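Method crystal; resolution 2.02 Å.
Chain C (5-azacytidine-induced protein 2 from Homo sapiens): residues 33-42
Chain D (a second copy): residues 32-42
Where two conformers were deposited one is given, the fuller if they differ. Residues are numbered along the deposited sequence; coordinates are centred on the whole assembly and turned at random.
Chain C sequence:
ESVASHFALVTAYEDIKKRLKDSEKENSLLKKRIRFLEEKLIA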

# COMPACT_ATOMS: atom_id res chain seq x y z
N ARG C 33 24.41 16.03 2.12
CA ARG C 33 24.94 16.90 3.16
C ARG C 33 26.09 16.23 3.91
O ARG C 33 27.14 16.83 4.13
CB ARG C 33 23.82 17.31 4.11
CG ARG C 33 24.26 18.12 5.29
CD ARG C 33 24.66 19.53 4.88
NE ARG C 33 24.98 20.32 6.06
CZ ARG C 33 25.68 21.45 6.03
NH1 ARG C 33 26.12 21.92 4.87
NH2 ARG C 33 25.93 22.10 7.16
N ILE C 34 25.93 14.95 4.27
CA ILE C 34 26.99 14.23 4.97
C ILE C 34 28.26 14.21 4.13
O ILE C 34 29.35 14.52 4.61
CB ILE C 34 26.51 12.80 5.31
CG1 ILE C 34 25.46 12.85 6.43
CG2 ILE C 34 27.68 11.88 5.71
CD1 ILE C 34 24.84 11.52 6.73
N ARG C 35 28.12 13.89 2.84
CA ARG C 35 29.27 13.85 1.95
C ARG C 35 29.94 15.21 1.86
O ARG C 35 31.17 15.31 1.87
CB ARG C 35 28.86 13.35 0.57
CG ARG C 35 29.00 11.83 0.36
CD ARG C 35 28.88 11.44 -1.13
NE ARG C 35 27.52 11.66 -1.63
CZ ARG C 35 26.48 10.86 -1.39
NH1 ARG C 35 26.63 9.75 -0.65
NH2 ARG C 35 25.29 11.17 -1.88
N PHE C 36 29.14 16.28 1.78
CA PHE C 36 29.73 17.62 1.77
C PHE C 36 30.52 17.88 3.05
O PHE C 36 31.63 18.43 3.00
CB PHE C 36 28.64 18.68 1.60
CG PHE C 36 29.13 20.07 1.88
CD1 PHE C 36 29.05 20.62 3.15
CD2 PHE C 36 29.68 20.84 0.86
CE1 PHE C 36 29.52 21.89 3.40
CE2 PHE C 36 30.14 22.12 1.11
CZ PHE C 36 30.06 22.64 2.38
N LEU C 37 29.95 17.52 4.20
CA LEU C 37 30.65 17.76 5.47
C LEU C 37 31.87 16.87 5.62
O LEU C 37 32.92 17.32 6.09
CB LEU C 37 29.69 17.53 6.64
CG LEU C 37 28.55 18.54 6.69
CD1 LEU C 37 27.45 18.04 7.63
CD2 LEU C 37 29.07 19.90 7.11
N GLU C 38 31.76 15.59 5.22
CA GLU C 38 32.92 14.70 5.33
C GLU C 38 34.05 15.17 4.43
O GLU C 38 35.23 15.02 4.78
CB GLU C 38 32.52 13.25 5.00
CG GLU C 38 31.62 12.67 6.10
CD GLU C 38 31.23 11.23 5.88
OE1 GLU C 38 31.18 10.78 4.71
OE2 GLU C 38 30.95 10.54 6.90
N GLU C 39 33.72 15.77 3.28
CA GLU C 39 34.76 16.39 2.45
C GLU C 39 35.49 17.48 3.23
O GLU C 39 36.70 17.66 3.09
CB GLU C 39 34.16 16.98 1.17
CG GLU C 39 33.74 15.96 0.12
CD GLU C 39 32.76 16.55 -0.90
OE1 GLU C 39 32.11 15.77 -1.63
OE2 GLU C 39 32.65 17.80 -0.97
N LYS C 40 34.77 18.22 4.07
CA LYS C 40 35.44 19.25 4.86
C LYS C 40 36.38 18.64 5.89
O LYS C 40 37.28 19.33 6.37
CB LYS C 40 34.40 20.16 5.51
CG LYS C 40 33.58 20.96 4.46
CD LYS C 40 34.48 21.72 3.48
CE LYS C 40 33.77 22.00 2.14
NZ LYS C 40 33.04 20.80 1.60
N LEU C 41 36.20 17.37 6.24
CA LEU C 41 37.19 16.64 7.03
C LEU C 41 37.99 15.67 6.18
O LEU C 41 38.28 14.58 6.62
CB LEU C 41 36.53 15.93 8.22
CG LEU C 41 35.26 15.05 8.27
CD1 LEU C 41 35.42 13.70 7.61
CD2 LEU C 41 34.93 14.84 9.71
N ILE C 42 38.34 16.04 4.96
CA ILE C 42 39.46 15.44 4.24
C ILE C 42 40.50 16.49 3.84
O ILE C 42 41.69 16.23 3.86
CB ILE C 42 39.05 14.59 2.99
CG1 ILE C 42 37.98 15.23 2.09
CG2 ILE C 42 38.70 13.16 3.35
CD1 ILE C 42 38.46 16.17 0.97
N LYS D 32 21.26 12.71 12.83
CA LYS D 32 22.15 12.69 13.99
C LYS D 32 23.60 12.81 13.56
O LYS D 32 24.39 13.55 14.16
CB LYS D 32 21.93 11.39 14.78
CG LYS D 32 21.82 11.54 16.27
CD LYS D 32 23.05 11.05 16.99
CE LYS D 32 22.87 9.68 17.66
NZ LYS D 32 22.68 8.59 16.63
N ARG D 33 23.97 12.06 12.53
CA ARG D 33 25.33 12.09 12.01
C ARG D 33 25.70 13.48 11.52
O ARG D 33 26.81 13.97 11.77
CB ARG D 33 25.44 11.05 10.88
CG ARG D 33 26.74 11.10 10.06
CD ARG D 33 27.99 10.75 10.90
NE ARG D 33 29.19 10.74 10.06
CZ ARG D 33 30.42 11.04 10.48
NH1 ARG D 33 30.65 11.36 11.75
NH2 ARG D 33 31.43 11.01 9.62
N ILE D 34 24.79 14.12 10.77
CA ILE D 34 24.98 15.50 10.34
C ILE D 34 25.21 16.42 11.54
O ILE D 34 26.13 17.25 11.54
CB ILE D 34 23.76 15.96 9.51
CG1 ILE D 34 23.84 15.35 8.11
CG2 ILE D 34 23.72 17.49 9.45
CD1 ILE D 34 22.50 15.23 7.40
N ARG D 35 24.37 16.30 12.57
CA ARG D 35 24.51 17.17 13.73
C ARG D 35 25.88 17.00 14.38
O ARG D 35 26.54 17.99 14.71
CB ARG D 35 23.39 16.89 14.74
CG ARG D 35 22.00 17.35 14.27
CD ARG D 35 21.03 17.51 15.44
NE ARG D 35 21.00 16.33 16.31
CZ ARG D 35 20.23 15.26 16.09
NH1 ARG D 35 19.42 15.22 15.04
NH2 ARG D 35 20.28 14.24 16.94
N PHE D 36 26.32 15.75 14.56
CA PHE D 36 27.67 15.48 15.05
C PHE D 36 28.72 16.14 14.16
O PHE D 36 29.67 16.76 14.65
CB PHE D 36 27.94 13.97 15.12
CG PHE D 36 27.46 13.31 16.38
CD1 PHE D 36 27.83 13.79 17.63
CD2 PHE D 36 26.64 12.20 16.32
CE1 PHE D 36 27.39 13.19 18.78
CE2 PHE D 36 26.19 11.58 17.48
CZ PHE D 36 26.57 12.07 18.71
N LEU D 37 28.59 15.98 12.84
CA LEU D 37 29.59 16.59 11.97
C LEU D 37 29.56 18.11 12.07
O LEU D 37 30.60 18.77 12.06
CB LEU D 37 29.39 16.14 10.53
CG LEU D 37 29.85 14.73 10.15
CD1 LEU D 37 29.07 14.21 8.94
CD2 LEU D 37 31.37 14.69 9.89
N GLU D 38 28.36 18.70 12.18
CA GLU D 38 28.28 20.15 12.24
C GLU D 38 28.83 20.69 13.56
O GLU D 38 29.44 21.76 13.58
CB GLU D 38 26.84 20.62 12.02
CG GLU D 38 26.43 20.50 10.59
CD GLU D 38 24.93 20.56 10.39
OE1 GLU D 38 24.16 20.36 11.35
OE2 GLU D 38 24.53 20.83 9.24
N GLU D 39 28.62 19.97 14.66
CA GLU D 39 29.23 20.38 15.92
C GLU D 39 30.75 20.34 15.82
O GLU D 39 31.44 21.20 16.38
CB GLU D 39 28.71 19.49 17.05
CG GLU D 39 29.06 19.99 18.44
CD GLU D 39 28.68 19.00 19.53
OE1 GLU D 39 28.16 17.91 19.19
OE2 GLU D 39 28.91 19.30 20.72
N LYS D 40 31.29 19.35 15.09
CA LYS D 40 32.74 19.23 14.96
C LYS D 40 33.31 20.31 14.04
O LYS D 40 34.39 20.85 14.31
CB LYS D 40 33.06 17.82 14.45
CG LYS D 40 34.49 17.57 13.99
CD LYS D 40 34.74 16.04 13.95
CE LYS D 40 36.00 15.67 13.16
NZ LYS D 40 35.97 14.24 12.69
N LEU D 41 32.58 20.68 12.98
CA LEU D 41 33.11 21.56 11.95
C LEU D 41 32.70 23.02 12.11
O LEU D 41 33.39 23.90 11.58
CB LEU D 41 32.69 21.08 10.56
CG LEU D 41 33.39 19.79 10.14
CD1 LEU D 41 32.58 19.01 9.09
CD2 LEU D 41 34.81 20.10 9.64
N ILE D 42 31.59 23.32 12.78
CA ILE D 42 31.02 24.66 12.79
C ILE D 42 30.83 25.09 14.24
O ILE D 42 29.90 24.64 14.92
CB ILE D 42 29.71 24.75 12.00
CG1 ILE D 42 29.89 24.02 10.66
CG2 ILE D 42 29.29 26.23 11.79
CD1 ILE D 42 28.64 23.84 9.82
O HOH W 1 28.82 9.02 7.92

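The two stretches are the C-terminal turns of a parallel helix pair, in register at I34 and L37: the CA atoms of I34(C) and I34(D) lie 5.9 Å apart, and those of L37(C) and L37(D) 6.7 Å. The axes cross at 28° and approach to 9.9 Å, close enough for side chains to interlock. Together the stretches bury 616 Å².

The apolar seam begins with the isoleucines. Each CA-to-CB bond points sideways, yet chi1 near m and chi2 near t bring the end of the chain inward, so that CG1 of I34(C) meets CG1 of I34(D) at 3.4 Å. Branching at CB lets each isoleucine present a second arm as well: CG2 of I34(C) lies 4.2 Å from CD1 of L37(D).

At L37 the CA-to-CB bond points toward the partner, and both copies adopt the m, t rotamer common for leucine in helices. This carries the forked end of L37(C) across as a knob among I34(D), L37(D), E38(D) and L41(D), with CD1 of L37(C) 4.0 Å from CB of L37(D). A leucine suits such a hole because its branch comes one carbon beyond CB, filling space at a distance from its own backbone.

Arginine and glutamate flank this seam. R33 has chi1 to chi3 of t, p, t in both chains, a conformation that carries the guanidinium across to the partner's E38. That glutamate, m and t at chi1 and chi2, extends to meet it. NH2 of R33(C) donates to OE2 of E38(D) at 2.8 Å, and its NE reaches the same OE2 at 3.3 Å; the carboxylate oxygen lies at the edge of the guanidinium, near its plane, where the N-H groups point. In the reciprocal salt bridge, NH2 of R33(D) donates to OE2 of E38(C) at 2.8 Å, and a water bridges NE and the carboxylate in place of a direct hydrogen bond: it accepts from NE of R33(D) and donates to OE2 of E38(C), both at 2.8 Å. The long side chains also contribute their methylenes, as where CG of R33(C) packs 4.0 Å from CG1 of I34(D).

Symmetry fades at the C-terminal end. L41(D), still helical and m, t, sets CD1 4.1 Å from CB of L37(C). L41(C) has left the helix and is poorly ordered; modelled as p, p, it nevertheless places CD2 3.6 Å from CD2 of L37(D). The lysines diverge too: K40(D) is extended, all t, whereas K40(C) folds back, its NZ donating to O of F36(C) at 3.1 Å.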